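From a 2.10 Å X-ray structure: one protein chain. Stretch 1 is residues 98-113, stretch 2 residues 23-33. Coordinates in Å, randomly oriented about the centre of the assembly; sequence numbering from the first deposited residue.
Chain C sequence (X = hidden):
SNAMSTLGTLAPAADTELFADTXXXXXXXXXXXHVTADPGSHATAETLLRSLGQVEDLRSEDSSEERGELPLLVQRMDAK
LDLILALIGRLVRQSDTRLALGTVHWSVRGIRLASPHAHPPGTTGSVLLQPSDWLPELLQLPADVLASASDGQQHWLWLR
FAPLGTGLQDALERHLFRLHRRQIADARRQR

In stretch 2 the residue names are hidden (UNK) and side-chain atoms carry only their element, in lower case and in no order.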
# COMPACT_ATOMS: atom_id res chain seq x y z
N ARG C 98 -14.90 -1.25 -11.38
CA ARG C 98 -15.35 -2.60 -11.05
C ARG C 98 -16.03 -3.28 -12.22
O ARG C 98 -16.61 -2.64 -13.09
CB ARG C 98 -16.33 -2.57 -9.87
CG ARG C 98 -15.89 -1.79 -8.65
CD ARG C 98 -16.43 -0.36 -8.70
NE ARG C 98 -16.34 0.30 -7.40
CZ ARG C 98 -15.19 0.57 -6.77
NH1 ARG C 98 -14.03 0.24 -7.32
NH2 ARG C 98 -15.21 1.16 -5.58
N LEU C 99 -15.96 -4.61 -12.24
CA LEU C 99 -16.60 -5.39 -13.28
C LEU C 99 -18.07 -5.46 -12.90
O LEU C 99 -18.42 -5.27 -11.74
CB LEU C 99 -16.01 -6.80 -13.32
CG LEU C 99 -14.52 -6.92 -13.65
CD1 LEU C 99 -13.99 -8.26 -13.16
CD2 LEU C 99 -14.31 -6.75 -15.15
N ALA C 100 -18.93 -5.74 -13.86
CA ALA C 100 -20.35 -5.85 -13.57
C ALA C 100 -20.65 -7.23 -13.02
O ALA C 100 -20.05 -8.22 -13.44
CB ALA C 100 -21.16 -5.60 -14.83
N LEU C 101 -21.59 -7.30 -12.09
CA LEU C 101 -22.01 -8.56 -11.49
C LEU C 101 -22.78 -9.39 -12.52
O LEU C 101 -23.64 -8.88 -13.23
CB LEU C 101 -22.92 -8.30 -10.30
CG LEU C 101 -22.29 -8.34 -8.92
CD1 LEU C 101 -23.32 -7.91 -7.88
CD2 LEU C 101 -21.80 -9.76 -8.64
N GLY C 102 -22.47 -10.68 -12.58
CA GLY C 102 -23.17 -11.53 -13.52
C GLY C 102 -23.16 -13.00 -13.17
O GLY C 102 -22.28 -13.48 -12.45
N THR C 103 -24.16 -13.72 -13.66
CA THR C 103 -24.25 -15.14 -13.42
C THR C 103 -23.35 -15.78 -14.47
O THR C 103 -23.43 -15.43 -15.65
CB THR C 103 -25.69 -15.65 -13.58
OG1 THR C 103 -26.54 -14.96 -12.65
CG2 THR C 103 -25.76 -17.15 -13.33
N VAL C 104 -22.49 -16.68 -14.02
CA VAL C 104 -21.55 -17.34 -14.92
C VAL C 104 -21.47 -18.83 -14.61
O VAL C 104 -21.89 -19.27 -13.54
CB VAL C 104 -20.13 -16.71 -14.78
CG1 VAL C 104 -20.22 -15.20 -14.87
CG2 VAL C 104 -19.50 -17.12 -13.45
N HIS C 105 -20.95 -19.60 -15.57
CA HIS C 105 -20.76 -21.03 -15.40
C HIS C 105 -19.26 -21.19 -15.59
O HIS C 105 -18.73 -21.05 -16.69
CB HIS C 105 -21.54 -21.83 -16.45
CG HIS C 105 -21.94 -23.19 -15.98
ND1 HIS C 105 -22.13 -24.25 -16.84
CD2 HIS C 105 -22.19 -23.67 -14.73
CE1 HIS C 105 -22.48 -25.32 -16.14
NE2 HIS C 105 -22.52 -24.99 -14.86
N TRP C 106 -18.60 -21.51 -14.49
CA TRP C 106 -17.14 -21.61 -14.44
C TRP C 106 -16.57 -23.01 -14.16
O TRP C 106 -16.96 -23.67 -13.20
CB TRP C 106 -16.67 -20.62 -13.37
CG TRP C 106 -15.22 -20.32 -13.30
CD1 TRP C 106 -14.26 -20.61 -14.23
CD2 TRP C 106 -14.56 -19.58 -12.26
NE1 TRP C 106 -13.05 -20.08 -13.83
CE2 TRP C 106 -13.21 -19.45 -12.63
CE3 TRP C 106 -15.00 -19.02 -11.05
CZ2 TRP C 106 -12.27 -18.77 -11.82
CZ3 TRP C 106 -14.07 -18.35 -10.25
CH2 TRP C 106 -12.72 -18.23 -10.64
N SER C 107 -15.64 -23.43 -15.01
CA SER C 107 -14.95 -24.71 -14.84
C SER C 107 -13.46 -24.42 -15.06
O SER C 107 -13.08 -23.30 -15.41
CB SER C 107 -15.41 -25.76 -15.87
OG SER C 107 -14.70 -25.64 -17.10
N VAL C 108 -12.62 -25.42 -14.84
CA VAL C 108 -11.18 -25.28 -15.00
C VAL C 108 -10.83 -25.00 -16.46
O VAL C 108 -9.80 -24.40 -16.75
CB VAL C 108 -10.45 -26.57 -14.54
CG1 VAL C 108 -10.81 -27.72 -15.46
CG2 VAL C 108 -8.95 -26.35 -14.53
N ARG C 109 -11.69 -25.43 -17.38
CA ARG C 109 -11.47 -25.26 -18.81
C ARG C 109 -11.84 -23.91 -19.39
O ARG C 109 -11.17 -23.41 -20.31
CB ARG C 109 -12.25 -26.32 -19.60
CG ARG C 109 -11.87 -27.75 -19.29
CD ARG C 109 -12.73 -28.70 -20.10
NE ARG C 109 -12.66 -30.06 -19.60
CZ ARG C 109 -13.70 -30.89 -19.57
NH1 ARG C 109 -14.88 -30.47 -20.02
NH2 ARG C 109 -13.57 -32.11 -19.08
N GLY C 110 -12.91 -23.32 -18.88
CA GLY C 110 -13.38 -22.04 -19.37
C GLY C 110 -14.57 -21.50 -18.60
O GLY C 110 -14.86 -21.96 -17.49
N ILE C 111 -15.27 -20.55 -19.21
CA ILE C 111 -16.42 -19.92 -18.57
C ILE C 111 -17.48 -19.43 -19.55
O ILE C 111 -17.19 -19.07 -20.69
CB ILE C 111 -15.93 -18.73 -17.67
CG1 ILE C 111 -17.09 -18.15 -16.86
CG2 ILE C 111 -15.30 -17.65 -18.54
CD1 ILE C 111 -16.63 -17.15 -15.80
N ARG C 112 -18.73 -19.45 -19.09
CA ARG C 112 -19.86 -18.98 -19.88
C ARG C 112 -20.35 -17.77 -19.10
O ARG C 112 -20.78 -17.91 -17.95
CB ARG C 112 -20.95 -20.03 -19.92
CG ARG C 112 -22.23 -19.61 -20.63
CD ARG C 112 -23.23 -20.76 -20.67
NE ARG C 112 -23.99 -20.90 -19.42
CZ ARG C 112 -24.41 -22.05 -18.91
NH1 ARG C 112 -24.16 -23.20 -19.53
NH2 ARG C 112 -25.11 -22.06 -17.79
N LEU C 113 -20.27 -16.60 -19.72
CA LEU C 113 -20.70 -15.36 -19.09
C LEU C 113 -21.36 -14.42 -20.09
O LEU C 113 -21.18 -14.57 -21.31
CB LEU C 113 -19.51 -14.68 -18.41
CG LEU C 113 -18.30 -14.35 -19.28
CD1 LEU C 113 -18.56 -13.12 -20.13
CD2 LEU C 113 -17.09 -14.12 -18.39
N UNK C 23 -15.86 -30.47 -12.89
CA UNK C 23 -16.56 -29.63 -11.93
C UNK C 23 -16.86 -28.29 -12.59
O UNK C 23 -15.95 -27.57 -13.00
c UNK C 23 -17.48 -28.08 -9.59
c UNK C 23 -15.37 -28.62 -8.36
c UNK C 23 -15.68 -29.41 -10.70
c UNK C 23 -16.39 -29.12 -9.38
N UNK C 24 -18.15 -27.98 -12.70
CA UNK C 24 -18.58 -26.72 -13.31
C UNK C 24 -19.50 -26.06 -12.33
O UNK C 24 -20.49 -26.67 -11.92
o UNK C 24 -18.47 -27.54 -15.59
c UNK C 24 -19.33 -26.96 -14.62
N UNK C 25 -19.19 -24.83 -11.95
CA UNK C 25 -20.01 -24.10 -10.99
C UNK C 25 -20.76 -22.93 -11.61
O UNK C 25 -20.22 -22.18 -12.44
s UNK C 25 -18.18 -24.86 -8.98
c UNK C 25 -19.13 -23.58 -9.84
N UNK C 26 -22.02 -22.79 -11.21
CA UNK C 26 -22.89 -21.71 -11.67
C UNK C 26 -22.98 -20.72 -10.52
O UNK C 26 -23.58 -21.02 -9.50
o UNK C 26 -24.21 -21.12 -14.48
c UNK C 26 -25.23 -20.79 -13.81
c UNK C 26 -25.34 -21.23 -12.36
o UNK C 26 -26.17 -20.11 -14.29
c UNK C 26 -24.29 -22.27 -11.97
N UNK C 27 -22.36 -19.56 -10.67
CA UNK C 27 -22.40 -18.57 -9.61
C UNK C 27 -22.41 -17.12 -10.12
O UNK C 27 -22.20 -16.87 -11.31
c UNK C 27 -19.81 -18.46 -9.26
c UNK C 27 -18.80 -18.22 -8.13
c UNK C 27 -19.38 -19.63 -10.13
c UNK C 27 -21.20 -18.75 -8.67
N UNK C 28 -22.66 -16.19 -9.21
CA UNK C 28 -22.70 -14.78 -9.55
C UNK C 28 -21.49 -14.08 -8.94
O UNK C 28 -21.22 -14.22 -7.75
c UNK C 28 -24.02 -12.61 -9.09
c UNK C 28 -23.99 -14.14 -9.02
n UNK C 28 -27.46 -12.25 -11.77
c UNK C 28 -26.53 -11.83 -10.92
n UNK C 28 -25.72 -10.85 -11.27
n UNK C 28 -26.41 -12.41 -9.73
c UNK C 28 -25.40 -12.05 -8.74
N UNK C 29 -20.77 -13.33 -9.76
CA UNK C 29 -19.61 -12.61 -9.28
C UNK C 29 -19.17 -11.62 -10.35
O UNK C 29 -19.57 -11.74 -11.51
c UNK C 29 -18.45 -13.57 -8.97
c UNK C 29 -18.32 -14.98 -11.03
c UNK C 29 -16.35 -14.77 -9.53
c UNK C 29 -17.56 -14.06 -10.11
N UNK C 30 -18.36 -10.62 -9.98
CA UNK C 30 -17.95 -9.68 -11.02
C UNK C 30 -17.13 -10.37 -12.11
O UNK C 30 -16.07 -10.93 -11.85
c UNK C 30 -17.18 -8.59 -10.26
c UNK C 30 -16.92 -9.19 -8.89
c UNK C 30 -18.09 -10.07 -8.64
N UNK C 31 -17.66 -10.33 -13.34
CA UNK C 31 -17.02 -10.98 -14.48
C UNK C 31 -17.08 -10.16 -15.75
O UNK C 31 -18.01 -9.37 -15.95
c UNK C 31 -17.67 -12.33 -14.73
N UNK C 32 -16.10 -10.37 -16.62
CA UNK C 32 -16.06 -9.64 -17.87
C UNK C 32 -15.06 -10.25 -18.84
O UNK C 32 -14.25 -11.08 -18.47
N UNK C 33 -15.15 -9.83 -20.10
CA UNK C 33 -14.24 -10.30 -21.15
C UNK C 33 -13.80 -9.09 -21.95
O UNK C 33 -14.60 -8.22 -22.28
c UNK C 33 -14.95 -11.32 -22.05
c UNK C 33 -14.16 -11.71 -23.27
c UNK C 33 -12.68 -12.43 -25.53
c UNK C 33 -13.72 -11.51 -25.64
c UNK C 33 -13.12 -12.63 -23.17
c UNK C 33 -14.46 -11.16 -24.51
c UNK C 33 -12.38 -12.99 -24.29
O HOH W 1 -13.58 -27.83 -13.66
O HOH W 2 -20.72 -9.38 -15.90

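Position 23 carries four carbons, forked at the second; its CA-to-CB bond points sideways and its side chain makes no close contact with stretch 1. The fork one carbon beyond CB makes it Leu23. Its backbone does the work: water 1 donates to Leu23 O (2.5 Å) and accepts from Val108 N (2.8 Å).

Position 24 has one carbon and one oxygen; its CB lies 4.1 Å from the centroid of the His105 ring, an off-centre CH-pi contact, and its oxygen is 3.6 Å from Ser107 CB. It is Ser24.

Position 25 has one carbon, then sulfur: Cys25. Its backbone pairs with Trp106 in both directions, Cys25 N to Trp106 O at 2.8 Å and Trp106 N to Cys25 O at 2.7 Å.

Position 26 has three carbons, the third bearing two oxygens, one of them close to the Arg112 guanidinium, which gives Glu26. Arg112, on the strand that pairs with the other side of strand 101-107, extends its guanidinium to meet the carboxylate in a salt bridge, Arg112 NH2 to Glu26 OE2 at 3.6 Å.

Position 27 has four carbons forked at the second, and one branch end lies 4.2 Å from Val104 CG2: Leu27. Val104 N donates to Leu27 O at 2.7 Å.

Position 28 has three carbons, a nitrogen, then a carbon with two more nitrogens. Its end folds back over stretch 1, with Thr103 N over one face of the planar group, so it is Arg28. Arg28 NH2 is 3.0 Å from Thr103 OG1, but the angle is too poor for a hydrogen bond.

Position 29 again has four carbons forked at the second; one branch end packs 3.4 Å from Val104 CG2, and the other comes 4.3 Å from Trp106 CZ3. It is Leu29.

Position 30 closes three carbons onto its own nitrogen, and the ring carbon bonded to that nitrogen touches Leu101 CD2 at 3.7 Å: Pro30. It has no NH to give, and its place in a non-hydrogen-bonded pair with Leu101 asks for none.

Position 31 has a single carbon, a CB that meets Val104 CG1 at 3.8 Å: Ala31. Ala31 N donates to Ala100 O at 3.2 Å.

Position 32 has no side-chain atoms: Gly32. An ideal CB would sit tightly, 3.2 Å from Leu99 CD2.

Position 33 has one carbon and a six-carbon ring; its CB is 4.5 Å from Leu113 CD1, while its end leads away. It is Phe33.

The contact is an antiparallel ladder. The face with Val104, Trp106, Leu27 and Leu29 is largely apolar; the other is mixed, with Glu26, Arg28, Thr103 and His105 beside the apolar pair Leu101 and Pro30.

Stretch 2, residues 23-33: LSCELRLPAGF
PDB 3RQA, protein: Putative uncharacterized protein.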